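Local coordinates for protein SeviL (Septifer virgatus, PDB 6LF2) that binds GM1b and asialo-GM1 glycans as an R-type lectin of trefoil fold, and probably recognises cells through such saccharides, at residues S6-K11 with S46-D51. Residues are numbered along the deposited sequence; the frame is centred on the assembly and turned at random. Where two conformers were deposited one is given.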
ATOM      1  N   SER B   6     -15.857  14.549 -13.038  1.00 13.14           N
ATOM      2  CA  SER B   6     -15.617  13.399 -12.180  0.65 12.62           C
ATOM      3  C   SER B   6     -15.692  13.879 -10.742  1.00 13.63           C
ATOM      4  O   SER B   6     -15.544  15.068 -10.456  1.00 13.64           O
ATOM      5  CB  SER B   6     -14.260  12.738 -12.463  0.65 14.74           C
ATOM      6  OG  SER B   6     -13.198  13.667 -12.334  0.65 15.75           O
ATOM      7  N   VAL B   7     -15.942  12.945  -9.833  1.00 13.29           N
ATOM      8  CA  VAL B   7     -16.093  13.298  -8.428  1.00 15.98           C
ATOM      9  C   VAL B   7     -15.156  12.414  -7.615  1.00 10.07           C
ATOM     10  O   VAL B   7     -15.123  11.192  -7.802  1.00 12.48           O
ATOM     11  CB  VAL B   7     -17.564  13.187  -7.963  1.00 17.65           C
ATOM     12  CG1 VAL B   7     -18.126  11.785  -8.168  1.00 16.09           C
ATOM     13  CG2 VAL B   7     -17.728  13.672  -6.517  1.00 17.19           C
ATOM     14  N   THR B   8     -14.347  13.044  -6.771  1.00 11.16           N
ATOM     15  CA  THR B   8     -13.370  12.302  -5.988  1.00 12.98           C
ATOM     16  C   THR B   8     -14.070  11.403  -4.973  1.00 13.13           C
ATOM     17  O   THR B   8     -14.989  11.837  -4.259  1.00 16.95           O
ATOM     18  CB  THR B   8     -12.409  13.261  -5.300  1.00 13.54           C
ATOM     19  OG1 THR B   8     -11.613  13.913  -6.296  1.00 12.99           O
ATOM     20  CG2 THR B   8     -11.494  12.505  -4.346  1.00 12.79           C
ATOM     21  N   ILE B   9     -13.618  10.145  -4.940  1.00 13.42           N
ATOM     22  CA  ILE B   9     -14.169   9.008  -4.218  1.00 19.23           C
ATOM     23  C   ILE B   9     -13.319   8.768  -2.980  1.00 19.17           C
ATOM     24  O   ILE B   9     -13.807   8.286  -1.948  1.00 23.60           O
ATOM     25  CB  ILE B   9     -14.166   7.770  -5.145  1.00 19.94           C
ATOM     26  CG1 ILE B   9     -15.546   7.488  -5.717  1.00 29.02           C
ATOM     27  CG2 ILE B   9     -13.557   6.537  -4.472  1.00 33.61           C
ATOM     28  CD1 ILE B   9     -15.542   6.284  -6.613  1.00 24.52           C
ATOM     29  N   GLY B  10     -12.035   9.072  -3.097  1.00 17.21           N
ATOM     30  CA  GLY B  10     -11.094   8.846  -2.012  1.00 20.08           C
ATOM     31  C   GLY B  10      -9.696   9.218  -2.459  1.00 14.36           C
ATOM     32  O   GLY B  10      -9.441   9.498  -3.633  1.00 15.04           O
ATOM     33  N   LYS B  11      -8.786   9.211  -1.491  1.00 14.60           N
ATOM     34  CA  LYS B  11      -7.370   9.447  -1.726  1.00 14.83           C
ATOM     35  C   LYS B  11      -6.647   8.125  -1.530  1.00 14.72           C
ATOM     36  O   LYS B  11      -6.912   7.420  -0.551  1.00 16.16           O
ATOM     37  CB  LYS B  11      -6.822  10.500  -0.758  1.00 16.40           C
ATOM     38  CG  LYS B  11      -7.394  11.908  -0.933  1.00 18.61           C
ATOM     39  CD  LYS B  11      -6.742  12.659  -2.088  1.00 19.86           C
ATOM     40  CE  LYS B  11      -7.413  14.009  -2.299  1.00 25.37           C
ATOM     41  NZ  LYS B  11      -7.478  14.796  -1.035  1.00 30.75           N
ATOM     42  N   SER B  46      -5.935  11.265  -6.139  1.00 11.26           N
ATOM     43  CA  SER B  46      -7.387  11.344  -6.051  1.00 12.31           C
ATOM     44  C   SER B  46      -7.993  10.298  -6.978  1.00 10.07           C
ATOM     45  O   SER B  46      -7.752  10.324  -8.190  1.00 14.07           O
ATOM     46  CB  SER B  46      -7.897  12.735  -6.429  1.00 15.33           C
ATOM     47  OG  SER B  46      -7.550  13.692  -5.439  1.00 22.08           O
ATOM     48  N   PHE B  47      -8.762   9.379  -6.405  1.00 11.91           N
ATOM     49  CA  PHE B  47      -9.492   8.371  -7.163  1.00 12.38           C
ATOM     50  C   PHE B  47     -10.913   8.890  -7.363  1.00 12.00           C
ATOM     51  O   PHE B  47     -11.602   9.200  -6.385  1.00 13.01           O
ATOM     52  CB  PHE B  47      -9.464   7.035  -6.422  1.00 12.13           C
ATOM     53  CG  PHE B  47     -10.023   5.894  -7.211  1.00 13.47           C
ATOM     54  CD1 PHE B  47      -9.326   5.373  -8.281  1.00 14.22           C
ATOM     55  CD2 PHE B  47     -11.249   5.347  -6.884  1.00 16.33           C
ATOM     56  CE1 PHE B  47      -9.843   4.311  -9.018  1.00 14.42           C
ATOM     57  CE2 PHE B  47     -11.768   4.292  -7.609  1.00 18.57           C
ATOM     58  CZ  PHE B  47     -11.057   3.770  -8.674  1.00 13.88           C
ATOM     59  N   GLN B  48     -11.343   9.008  -8.628  1.00 14.01           N
ATOM     60  CA  GLN B  48     -12.550   9.762  -8.965  1.00 10.76           C
ATOM     61  C   GLN B  48     -13.495   8.925  -9.822  1.00 12.43           C
ATOM     62  O   GLN B  48     -13.061   8.281 -10.778  1.00 12.67           O
ATOM     63  CB  GLN B  48     -12.189  11.060  -9.701  1.00 13.70           C
ATOM     64  CG  GLN B  48     -11.096  11.873  -9.000  1.00 12.69           C
ATOM     65  CD  GLN B  48     -10.581  13.041  -9.824  1.00 20.88           C
ATOM     66  OE1 GLN B  48     -10.563  12.993 -11.054  1.00 26.36           O
ATOM     67  NE2 GLN B  48     -10.149  14.098  -9.146  1.00 26.89           N
ATOM     68  N   LYS B  49     -14.779   8.934  -9.474  1.00 13.41           N
ATOM     69  CA  LYS B  49     -15.806   8.336 -10.325  1.00 11.96           C
ATOM     70  C   LYS B  49     -16.070   9.273 -11.496  1.00 13.59           C
ATOM     71  O   LYS B  49     -16.468  10.422 -11.290  1.00 12.96           O
ATOM     72  CB  LYS B  49     -17.083   8.099  -9.517  1.00 16.34           C
ATOM     73  CG  LYS B  49     -18.318   7.683 -10.321  1.00 14.90           C
ATOM     74  CD  LYS B  49     -18.408   6.180 -10.472  1.00 16.26           C
ATOM     75  CE  LYS B  49     -17.820   5.708 -11.792  1.00 21.34           C
ATOM     76  NZ  LYS B  49     -18.460   6.374 -12.983  1.00 19.42           N
ATOM     77  N   SER B  50     -15.828   8.803 -12.717  1.00 12.19           N
ATOM     78  CA  SER B  50     -16.080   9.669 -13.864  1.00 13.62           C
ATOM     79  C   SER B  50     -17.575   9.765 -14.171  1.00 16.42           C
ATOM     80  O   SER B  50     -18.411   9.028 -13.636  1.00 14.77           O
ATOM     81  CB  SER B  50     -15.350   9.162 -15.098  1.00 14.19           C
ATOM     82  OG  SER B  50     -16.087   8.122 -15.733  1.00 14.90           O
ATOM     83  N   ASP B  51     -17.906  10.679 -15.078  1.00 14.65           N
ATOM     84  CA  ASP B  51     -19.291  10.806 -15.515  1.00 16.16           C
ATOM     85  C   ASP B  51     -19.702   9.711 -16.493  1.00 13.56           C
ATOM     86  O   ASP B  51     -20.865   9.675 -16.910  1.00 15.06           O
ATOM     87  CB  ASP B  51     -19.531  12.193 -16.123  1.00 15.96           C
ATOM     88  CG  ASP B  51     -18.615  12.511 -17.296  1.00 19.39           C
ATOM     89  OD1 ASP B  51     -17.876  11.627 -17.775  1.00 19.81           O
ATOM     90  OD2 ASP B  51     -18.642  13.681 -17.741  1.00 18.12           O
TER
HETATM   91  O   HOH W   1      -9.802  15.741  -5.334  1.00 21.28           O
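Val7 and Lys49 form an antiparallel hydrogen-bonded pair in which each residue gives its N-H to the other's carbonyl: Val7 N lies 3.0 Å from Lys49 O, and Lys49 N 2.8 Å from Val7 O. The second bond is the more bent, 138° at the hydrogen against 158°. Two residues further, Phe47 O accepts twice, from Ile9 N at 2.7 Å and, weakly, from Gly10 N at 3.3 Å, while Phe47 N returns a bond to Gly10 O. Ile9 and Gly10 thus both face Phe47, the definition of a classic beta bulge, and the register slips by one residue between Thr8 and Gly10. The bulge lies where strand 6-16 joins strand 45-50 in the beta-trefoil; strand 56-60 continues the sheet beyond 45-50, through backbone bonds of Gln48 with Thr57 and Ser46 with Gly59, and strand 126-130 lies beyond 6-16. At the bulge Ile9 CG2 meets the edge of the Phe47 ring, 3.5 Å from CD2 and in the ring plane; Tyr56 stacks on the same ring.

On the face carrying Ser6, Thr8 and Gln48, the Gln48 amide, its chain extended beyond CG, reaches Thr8 with NE2 and Ser6 with OE1. Gln48 NE2 donates to Thr8 OG1 at 3.2 Å, with the hydroxyl tilted 22° from the amide plane. Gln48 OE1 is 3.0 Å from Ser6 OG in one of two deposited conformers, an unsettled bond because that proton has another acceptor in reach, and OE1 is also hydrogen-bonded to Thr57 OG1. A water bridges Thr8 OG1 to Ser46 OG. Lys49 NZ folds back onto Ser50 O, 2.7 Å away, and its charge also lies against Tyr56 as a cation-pi partner.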